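Local coordinates for protein putative thioesterase (Escherichia coli, PDB 5UGZ) that is a type II thioesterase of the colibactin NRPS/PKS pathway that releases intermediates from the assembly line, at residues S22-P30 with L46-P57; M118-G126 with L194-H202. All blocks are in the same frame, centred on the assembly; numbering follows the deposited sequence.

Contact 1 (S22-P30 with L46-P57); sequences SNISLYCLP and LSDNITLRPLEP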
loop_
_atom_site.group_PDB
_atom_site.type_symbol
_atom_site.label_atom_id
_atom_site.label_comp_id
_atom_site.label_asym_id
_atom_site.label_seq_id
_atom_site.Cartn_x
_atom_site.Cartn_y
_atom_site.Cartn_z
ATOM N N SER A 22 -1.377 22.071 13.955
ATOM C CA SER A 22 -1.318 20.727 14.538
ATOM C C SER A 22 -0.338 19.870 13.756
ATOM O O SER A 22 0.266 20.353 12.797
ATOM C CB SER A 22 -2.706 20.075 14.555
ATOM O OG SER A 22 -2.624 18.689 14.869
ATOM N N ASN A 23 -0.163 18.615 14.169
ATOM C CA ASN A 23 0.637 17.647 13.428
ATOM C C ASN A 23 -0.243 16.491 12.953
ATOM O O ASN A 23 -1.279 16.187 13.555
ATOM C CB ASN A 23 1.800 17.130 14.290
ATOM C CG ASN A 23 2.705 16.155 13.548
ATOM O OD1 ASN A 23 2.715 14.964 13.849
ATOM N ND2 ASN A 23 3.494 16.659 12.607
ATOM N N ILE A 24 0.162 15.864 11.849
ATOM C CA ILE A 24 -0.514 14.683 11.323
ATOM C C ILE A 24 0.529 13.652 10.927
ATOM O O ILE A 24 1.501 13.972 10.234
ATOM C CB ILE A 24 -1.402 14.994 10.114
ATOM C CG1 ILE A 24 -1.866 13.682 9.483
ATOM C CG2 ILE A 24 -0.644 15.810 9.111
ATOM C CD1 ILE A 24 -3.125 13.818 8.668
ATOM N N SER A 25 0.318 12.413 11.339
ATOM C CA SER A 25 1.221 11.330 10.991
ATOM C C SER A 25 0.661 10.554 9.809
ATOM O O SER A 25 -0.522 10.191 9.794
ATOM C CB SER A 25 1.441 10.421 12.190
ATOM O OG SER A 25 1.951 11.184 13.261
ATOM N N LEU A 26 1.511 10.332 8.819
ATOM C CA LEU A 26 1.187 9.588 7.610
ATOM C C LEU A 26 1.901 8.242 7.667
ATOM O O LEU A 26 3.122 8.183 7.512
ATOM C CB LEU A 26 1.618 10.380 6.383
ATOM C CG LEU A 26 1.522 9.669 5.042
ATOM C CD1 LEU A 26 0.065 9.541 4.610
ATOM C CD2 LEU A 26 2.364 10.428 4.006
ATOM N N TYR A 27 1.136 7.175 7.896
ATOM C CA TYR A 27 1.631 5.806 7.900
ATOM C C TYR A 27 1.626 5.283 6.472
ATOM O O TYR A 27 0.597 5.336 5.793
ATOM C CB TYR A 27 0.764 4.925 8.813
ATOM C CG TYR A 27 0.812 5.409 10.264
ATOM C CD1 TYR A 27 -0.097 6.352 10.749
ATOM C CD2 TYR A 27 1.809 4.972 11.121
ATOM C CE1 TYR A 27 -0.015 6.814 12.057
ATOM C CE2 TYR A 27 1.895 5.427 12.414
ATOM C CZ TYR A 27 0.994 6.349 12.877
ATOM O OH TYR A 27 1.107 6.782 14.179
ATOM N N CYS A 28 2.776 4.788 6.011
ATOM C CA CYS A 28 2.913 4.298 4.648
ATOM C C CYS A 28 3.262 2.818 4.647
ATOM O O CYS A 28 4.151 2.382 5.386
ATOM C CB CYS A 28 3.970 5.092 3.883
ATOM S SG CYS A 28 3.531 6.836 3.731
ATOM N N LEU A 29 2.566 2.052 3.792
ATOM C CA LEU A 29 2.808 0.624 3.643
ATOM C C LEU A 29 3.362 0.329 2.257
ATOM O O LEU A 29 2.849 0.860 1.266
ATOM C CB LEU A 29 1.511 -0.182 3.881
ATOM C CG LEU A 29 1.052 -0.221 5.345
ATOM C CD1 LEU A 29 0.617 1.147 5.812
ATOM C CD2 LEU A 29 -0.083 -1.215 5.549
ATOM N N PRO A 30 4.389 -0.508 2.141
ATOM C CA PRO A 30 5.024 -0.740 0.844
ATOM C C PRO A 30 4.290 -1.775 -0.007
ATOM O O PRO A 30 3.399 -2.495 0.440
ATOM C CB PRO A 30 6.424 -1.232 1.237
ATOM C CG PRO A 30 6.224 -1.905 2.546
ATOM C CD PRO A 30 5.075 -1.213 3.239
ATOM N N LEU A 46 7.290 16.052 1.546
ATOM C CA LEU A 46 6.100 16.108 2.382
ATOM C C LEU A 46 6.010 17.435 3.125
ATOM O O LEU A 46 7.025 18.069 3.448
ATOM C CB LEU A 46 6.106 14.976 3.406
ATOM C CG LEU A 46 5.553 13.613 3.063
ATOM C CD1 LEU A 46 6.052 12.663 4.116
ATOM C CD2 LEU A 46 4.025 13.649 3.069
ATOM N N SER A 47 4.775 17.823 3.438
ATOM C CA SER A 47 4.533 19.086 4.116
ATOM C C SER A 47 5.176 19.065 5.491
ATOM O O SER A 47 5.238 18.033 6.156
ATOM C CB SER A 47 3.033 19.354 4.229
ATOM O OG SER A 47 2.455 19.603 2.961
ATOM N N ASP A 48 5.640 20.231 5.929
ATOM C CA ASP A 48 6.469 20.294 7.129
ATOM C C ASP A 48 5.734 19.869 8.398
ATOM O O ASP A 48 6.385 19.456 9.362
ATOM C CB ASP A 48 7.035 21.709 7.271
ATOM C CG ASP A 48 7.886 22.106 6.076
ATOM O OD1 ASP A 48 8.643 21.231 5.593
ATOM O OD2 ASP A 48 7.787 23.268 5.610
ATOM N N ASN A 49 4.404 19.952 8.433
ATOM C CA ASN A 49 3.655 19.450 9.574
ATOM C C ASN A 49 3.103 18.046 9.343
ATOM O O ASN A 49 2.105 17.674 9.966
ATOM C CB ASN A 49 2.518 20.404 9.926
ATOM C CG ASN A 49 1.367 20.289 8.984
ATOM O OD1 ASN A 49 1.542 19.972 7.811
ATOM N ND2 ASN A 49 0.169 20.543 9.484
ATOM N N ILE A 50 3.720 17.265 8.462
ATOM C CA ILE A 50 3.391 15.853 8.284
ATOM C C ILE A 50 4.593 15.043 8.744
ATOM O O ILE A 50 5.702 15.210 8.218
ATOM C CB ILE A 50 3.028 15.508 6.830
ATOM C CG1 ILE A 50 1.880 16.388 6.319
ATOM C CG2 ILE A 50 2.665 14.024 6.728
ATOM C CD1 ILE A 50 1.574 16.208 4.859
ATOM N N THR A 51 4.373 14.173 9.721
ATOM C CA THR A 51 5.412 13.290 10.231
ATOM C C THR A 51 5.325 11.952 9.509
ATOM O O THR A 51 4.303 11.263 9.596
ATOM C CB THR A 51 5.266 13.093 11.737
ATOM O OG1 THR A 51 5.376 14.361 12.391
ATOM C CG2 THR A 51 6.351 12.163 12.253
ATOM N N LEU A 52 6.392 11.603 8.795
ATOM C CA LEU A 52 6.430 10.361 8.042
ATOM C C LEU A 52 6.612 9.169 8.975
ATOM O O LEU A 52 7.525 9.151 9.803
ATOM C CB LEU A 52 7.562 10.419 7.030
ATOM C CG LEU A 52 7.784 9.152 6.222
ATOM C CD1 LEU A 52 6.477 8.784 5.591
ATOM C CD2 LEU A 52 8.847 9.399 5.169
ATOM N N ARG A 53 5.752 8.161 8.826
ATOM C CA ARG A 53 5.747 6.970 9.676
ATOM C C ARG A 53 5.681 5.712 8.817
ATOM O O ARG A 53 4.653 5.025 8.770
ATOM C CB ARG A 53 4.581 7.003 10.658
ATOM C CG ARG A 53 4.669 8.091 11.660
ATOM C CD ARG A 53 5.845 7.824 12.553
ATOM N NE ARG A 53 5.814 8.679 13.718
ATOM C CZ ARG A 53 6.847 8.858 14.529
ATOM N NH1 ARG A 53 8.002 8.257 14.281
ATOM N NH2 ARG A 53 6.734 9.651 15.584
ATOM N N PRO A 54 6.771 5.374 8.133
ATOM C CA PRO A 54 6.785 4.143 7.338
ATOM C C PRO A 54 6.602 2.933 8.234
ATOM O O PRO A 54 7.208 2.832 9.295
ATOM C CB PRO A 54 8.170 4.157 6.680
ATOM C CG PRO A 54 8.637 5.600 6.765
ATOM C CD PRO A 54 8.030 6.132 8.028
ATOM N N LEU A 55 5.744 2.017 7.811
ATOM C CA LEU A 55 5.470 0.810 8.584
ATOM C C LEU A 55 6.177 -0.351 7.913
ATOM O O LEU A 55 5.941 -0.619 6.731
ATOM C CB LEU A 55 3.967 0.543 8.700
ATOM C CG LEU A 55 3.174 1.530 9.570
ATOM C CD1 LEU A 55 1.742 1.078 9.761
ATOM C CD2 LEU A 55 3.824 1.809 10.913
ATOM N N GLU A 56 7.059 -1.020 8.662
ATOM C CA GLU A 56 7.875 -2.095 8.117
ATOM C C GLU A 56 7.170 -3.432 8.300
ATOM O O GLU A 56 7.066 -3.906 9.439
ATOM C CB GLU A 56 9.239 -2.130 8.791
ATOM C CG GLU A 56 10.235 -3.065 8.109
ATOM C CD GLU A 56 10.872 -2.457 6.872
ATOM O OE1 GLU A 56 11.874 -1.718 7.005
ATOM O OE2 GLU A 56 10.384 -2.731 5.761
ATOM N N PRO A 57 6.712 -4.084 7.223
ATOM C CA PRO A 57 6.221 -5.462 7.325
ATOM C C PRO A 57 7.323 -6.407 7.769
ATOM O O PRO A 57 8.499 -6.176 7.501
ATOM C CB PRO A 57 5.779 -5.790 5.894
ATOM C CG PRO A 57 5.724 -4.499 5.183
ATOM C CD PRO A 57 6.697 -3.595 5.838
HETATM O O HOH W 1 4.082 11.520 15.743
HETATM O O HOH W 2 6.279 1.206 5.081
#
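Ile24, Leu26 and Cys28 turn their backbone polar groups to the residues from Asn49 to Leu55, joining two parallel strands whose axes come within 4.6 Å. Most of these bonds are short, such as Thr51 N to Ile24 O at 2.9 Å, whereas Cys28 N to Arg53 O is weak.

Polar side chains gather near the exposed start. With CG trans to the backbone N (chi1 -178°), Asn23 swings its amide across the Thr51 side chain, and ND2 donates to Thr51 OG1 at 3.0 Å, 16° out of the amide plane. Asn49 ND2, held mainly by Glu257, adds a weak bond to Ser22 O. A water at the in-plane edge of the Arg53 guanidinium bridges NH2 to Ser25 OG, and Thr51 CG2 lies over one guanidinium face.

Apolar contacts occur on both faces. On one, beta-branched Ile50 suits the extended strand, presenting CG1 to Ile24 and CG2 to Leu26 CB, while Leu26 CD2 meets Leu46 CD2 at 3.7 Å. On the other, Arg53 can lay its methylenes along Tyr27, Arg53 CB 3.5 Å from Tyr27 CD2, and still carry its guanidinium to the water. Leu55 CD2 packs at the ring edge. Farther along, the Pro30 and Pro57 rings approach through their outer carbons.

This parallel pair, with 50-54 outermost, forms one margin of the central sheet, consistent with the alpha/beta-hydrolase fold of thioesterases.

Contact 2 (M118-G126 with L194-H202); sequences MPCALFFSG and LTCPIVLFH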
loop_
_atom_site.group_PDB
_atom_site.type_symbol
_atom_site.label_atom_id
_atom_site.label_comp_id
_atom_site.label_asym_id
_atom_site.label_seq_id
_atom_site.Cartn_x
_atom_site.Cartn_y
_atom_site.Cartn_z
ATOM N N MET A 118 -11.257 7.781 13.346
ATOM C CA MET A 118 -11.154 7.665 11.898
ATOM C C MET A 118 -9.937 8.445 11.386
ATOM O O MET A 118 -9.638 9.524 11.899
ATOM C CB MET A 118 -12.443 8.202 11.268
ATOM C CG MET A 118 -12.614 8.018 9.771
ATOM S SD MET A 118 -13.183 6.404 9.191
ATOM C CE MET A 118 -14.574 6.076 10.265
ATOM N N PRO A 119 -9.202 7.917 10.394
ATOM C CA PRO A 119 -8.161 8.721 9.742
ATOM C C PRO A 119 -8.733 9.976 9.090
ATOM O O PRO A 119 -9.936 10.081 8.847
ATOM C CB PRO A 119 -7.587 7.770 8.684
ATOM C CG PRO A 119 -8.661 6.714 8.510
ATOM C CD PRO A 119 -9.256 6.548 9.851
ATOM N N CYS A 120 -7.829 10.927 8.806
ATOM C CA CYS A 120 -8.145 12.112 7.996
ATOM C C CYS A 120 -8.551 11.733 6.581
ATOM O O CYS A 120 -9.523 12.270 6.025
ATOM C CB CYS A 120 -6.921 13.030 7.873
ATOM S SG CYS A 120 -6.315 13.809 9.298
ATOM N N ALA A 121 -7.741 10.881 5.955
ATOM C CA ALA A 121 -7.816 10.510 4.552
ATOM C C ALA A 121 -7.033 9.226 4.375
ATOM O O ALA A 121 -6.194 8.868 5.204
ATOM C CB ALA A 121 -7.241 11.588 3.635
ATOM N N LEU A 122 -7.321 8.547 3.272
ATOM C CA LEU A 122 -6.718 7.274 2.920
ATOM C C LEU A 122 -6.331 7.340 1.461
ATOM O O LEU A 122 -7.092 7.864 0.646
ATOM C CB LEU A 122 -7.678 6.083 3.140
ATOM C CG LEU A 122 -8.055 5.724 4.583
ATOM C CD1 LEU A 122 -9.261 4.816 4.572
ATOM C CD2 LEU A 122 -6.908 5.054 5.318
ATOM N N PHE A 123 -5.156 6.798 1.140
ATOM C CA PHE A 123 -4.606 6.789 -0.210
ATOM C C PHE A 123 -4.357 5.343 -0.601
ATOM O O PHE A 123 -3.614 4.637 0.084
ATOM C CB PHE A 123 -3.306 7.601 -0.287
ATOM C CG PHE A 123 -3.435 9.002 0.231
ATOM C CD1 PHE A 123 -3.793 10.038 -0.617
ATOM C CD2 PHE A 123 -3.217 9.284 1.574
ATOM C CE1 PHE A 123 -3.915 11.335 -0.147
ATOM C CE2 PHE A 123 -3.349 10.575 2.058
ATOM C CZ PHE A 123 -3.704 11.605 1.189
ATOM N N PHE A 124 -4.986 4.894 -1.679
ATOM C CA PHE A 124 -4.770 3.551 -2.205
ATOM C C PHE A 124 -4.150 3.714 -3.579
ATOM O O PHE A 124 -4.824 4.123 -4.530
ATOM C CB PHE A 124 -6.061 2.737 -2.263
ATOM C CG PHE A 124 -6.772 2.633 -0.939
ATOM C CD1 PHE A 124 -6.221 1.899 0.102
ATOM C CD2 PHE A 124 -7.978 3.281 -0.723
ATOM C CE1 PHE A 124 -6.864 1.810 1.326
ATOM C CE2 PHE A 124 -8.614 3.189 0.503
ATOM C CZ PHE A 124 -8.053 2.452 1.524
ATOM N N SER A 125 -2.866 3.401 -3.668
ATOM C CA SER A 125 -2.085 3.583 -4.874
ATOM C C SER A 125 -1.879 2.235 -5.565
ATOM O O SER A 125 -1.597 1.223 -4.912
ATOM C CB SER A 125 -0.755 4.242 -4.510
ATOM O OG SER A 125 -0.007 4.592 -5.644
ATOM N N GLY A 126 -2.047 2.226 -6.885
ATOM C CA GLY A 126 -1.826 1.009 -7.661
ATOM C C GLY A 126 -2.571 -0.188 -7.115
ATOM O O GLY A 126 -2.020 -1.293 -7.042
ATOM N N LEU A 194 -16.291 3.742 6.005
ATOM C CA LEU A 194 -15.361 4.826 6.284
ATOM C C LEU A 194 -16.050 6.163 6.042
ATOM O O LEU A 194 -16.959 6.280 5.214
ATOM C CB LEU A 194 -14.104 4.679 5.414
ATOM C CG LEU A 194 -13.352 3.356 5.667
ATOM C CD1 LEU A 194 -12.203 3.153 4.711
ATOM C CD2 LEU A 194 -12.859 3.292 7.083
ATOM N N THR A 195 -15.638 7.174 6.803
ATOM C CA THR A 195 -16.172 8.524 6.677
ATOM C C THR A 195 -15.072 9.544 6.382
ATOM O O THR A 195 -15.138 10.686 6.832
ATOM C CB THR A 195 -16.922 8.935 7.939
ATOM O OG1 THR A 195 -15.991 9.065 9.015
ATOM C CG2 THR A 195 -17.938 7.917 8.314
ATOM N N CYS A 196 -14.045 9.145 5.651
ATOM C CA CYS A 196 -12.990 10.051 5.238
ATOM C C CYS A 196 -12.840 9.970 3.728
ATOM O O CYS A 196 -13.334 9.030 3.097
ATOM C CB CYS A 196 -11.665 9.709 5.924
ATOM S SG CYS A 196 -11.052 8.073 5.531
ATOM N N PRO A 197 -12.187 10.954 3.113
ATOM C CA PRO A 197 -11.974 10.893 1.665
ATOM C C PRO A 197 -10.977 9.800 1.297
ATOM O O PRO A 197 -10.033 9.511 2.034
ATOM C CB PRO A 197 -11.430 12.286 1.323
ATOM C CG PRO A 197 -11.617 13.108 2.553
ATOM C CD PRO A 197 -11.647 12.185 3.704
ATOM N N ILE A 198 -11.218 9.171 0.151
ATOM C CA ILE A 198 -10.314 8.187 -0.431
ATOM C C ILE A 198 -9.693 8.800 -1.678
ATOM O O ILE A 198 -10.407 9.334 -2.533
ATOM C CB ILE A 198 -11.048 6.879 -0.785
ATOM C CG1 ILE A 198 -11.499 6.125 0.471
ATOM C CG2 ILE A 198 -10.190 6.017 -1.683
ATOM C CD1 ILE A 198 -12.030 4.722 0.179
ATOM N N VAL A 199 -8.375 8.717 -1.794
ATOM C CA VAL A 199 -7.675 9.139 -3.002
ATOM C C VAL A 199 -7.034 7.910 -3.627
ATOM O O VAL A 199 -6.380 7.128 -2.932
ATOM C CB VAL A 199 -6.619 10.223 -2.712
ATOM C CG1 VAL A 199 -5.935 10.678 -4.002
ATOM C CG2 VAL A 199 -7.260 11.395 -1.983
ATOM N N LEU A 200 -7.234 7.740 -4.931
ATOM C CA LEU A 200 -6.724 6.603 -5.678
ATOM C C LEU A 200 -5.675 7.087 -6.670
ATOM O O LEU A 200 -5.889 8.085 -7.367
ATOM C CB LEU A 200 -7.855 5.878 -6.409
ATOM C CG LEU A 200 -9.060 5.431 -5.575
ATOM C CD1 LEU A 200 -10.130 4.851 -6.496
ATOM C CD2 LEU A 200 -8.658 4.411 -4.508
ATOM N N PHE A 201 -4.540 6.389 -6.713
ATOM C CA PHE A 201 -3.441 6.686 -7.625
ATOM C C PHE A 201 -3.263 5.528 -8.598
ATOM O O PHE A 201 -3.255 4.362 -8.197
ATOM C CB PHE A 201 -2.120 6.929 -6.884
ATOM C CG PHE A 201 -2.104 8.177 -6.049
ATOM C CD1 PHE A 201 -1.936 9.407 -6.633
ATOM C CD2 PHE A 201 -2.229 8.112 -4.682
ATOM C CE1 PHE A 201 -1.924 10.561 -5.872
ATOM C CE2 PHE A 201 -2.205 9.260 -3.916
ATOM C CZ PHE A 201 -2.058 10.482 -4.516
ATOM N N HIS A 202 -3.099 5.862 -9.875
ATOM C CA HIS A 202 -3.110 4.881 -10.949
ATOM C C HIS A 202 -2.155 5.358 -12.037
ATOM O O HIS A 202 -2.176 6.536 -12.400
ATOM C CB HIS A 202 -4.545 4.706 -11.477
ATOM C CG HIS A 202 -4.679 3.713 -12.587
ATOM N ND1 HIS A 202 -4.369 2.381 -12.436
ATOM C CD2 HIS A 202 -5.114 3.857 -13.863
ATOM C CE1 HIS A 202 -4.589 1.747 -13.574
ATOM N NE2 HIS A 202 -5.041 2.621 -14.457
#
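The Phe123 and Phe201 rings run alongside each other on one face of the sheet, with Phe123 CD1 at the edge of the Phe201 ring, 3.7 Å from Phe201 CE2. Seen from Phe123 the approach is oblique, and Val199 CB also comes in obliquely, 3.5 Å from Phe123 CD1; beta-branched valine suits the extended strand. Phe124, on the opposite side of the sheet, meets aliphatic carbons along its CD2-CE2 edge. Ile198 brings CG2 to 3.6 Å from Phe124 CD2 and sets CD1 in the ring plane near CE2, while Leu200 CD2 also lies at the edge. The ring stacks with Trp217, which comes from outside the two strands.

Between the strands, Leu122 and Phe124 exchange backbone bonds with Pro197, Val199 and Phe201, in parallel register. Proline fits at 197, where the carbonyl accepts from Leu122 N and the ring packs against Cys120 O. The last bond, Gly126 N to Phe201 O at 2.8 Å, comes where the chain leaves the strand with positive phi (51°), a conformation easy for glycine.

At the other end, a bend of Met118 at chi2 (81°) swings SD onto the line of the Thr195 N-H, and the further bend at chi3 lays CE beside Thr195 OG1. The bond from Thr195 N to Met118 SD is weak, 3.5 Å long but almost straight (176°). Leu122 CD1 presses unusually close to Leu194 CD1, at 3.4 Å, and also touches Cys196 SG.

Strand 91-97 flanks 121-125 on its other side, pairing with Phe123 and Ser125, whose OG bonds to His97 ND1. Helix 242-259 covers Ala121, Phe123 and Phe201, while helix 99-113 packs on Met118, Pro119 and Leu194.

How the contacts relate
Both contacts belong to one parallel six-stranded sheet, their centres 14 Å apart. Along the chain, contact 1 is complete by residue 57, well ahead of contact 2. In space, strand 91-97 separates them: it pairs with 24-29 of contact 1 on one side and with 121-125 of contact 2 on the other. At its C-terminal end this strand runs into a Gly-X-Ser-X-Gly sequence around Ser98, consistent with a nucleophile elbow, so the two strand pairs probably frame the active-site strand. Helix 242-259 packs against both contacts, and Ile24 CD1 touches Cys120 SG at 3.3 Å, joining them directly beside the starts of their strands.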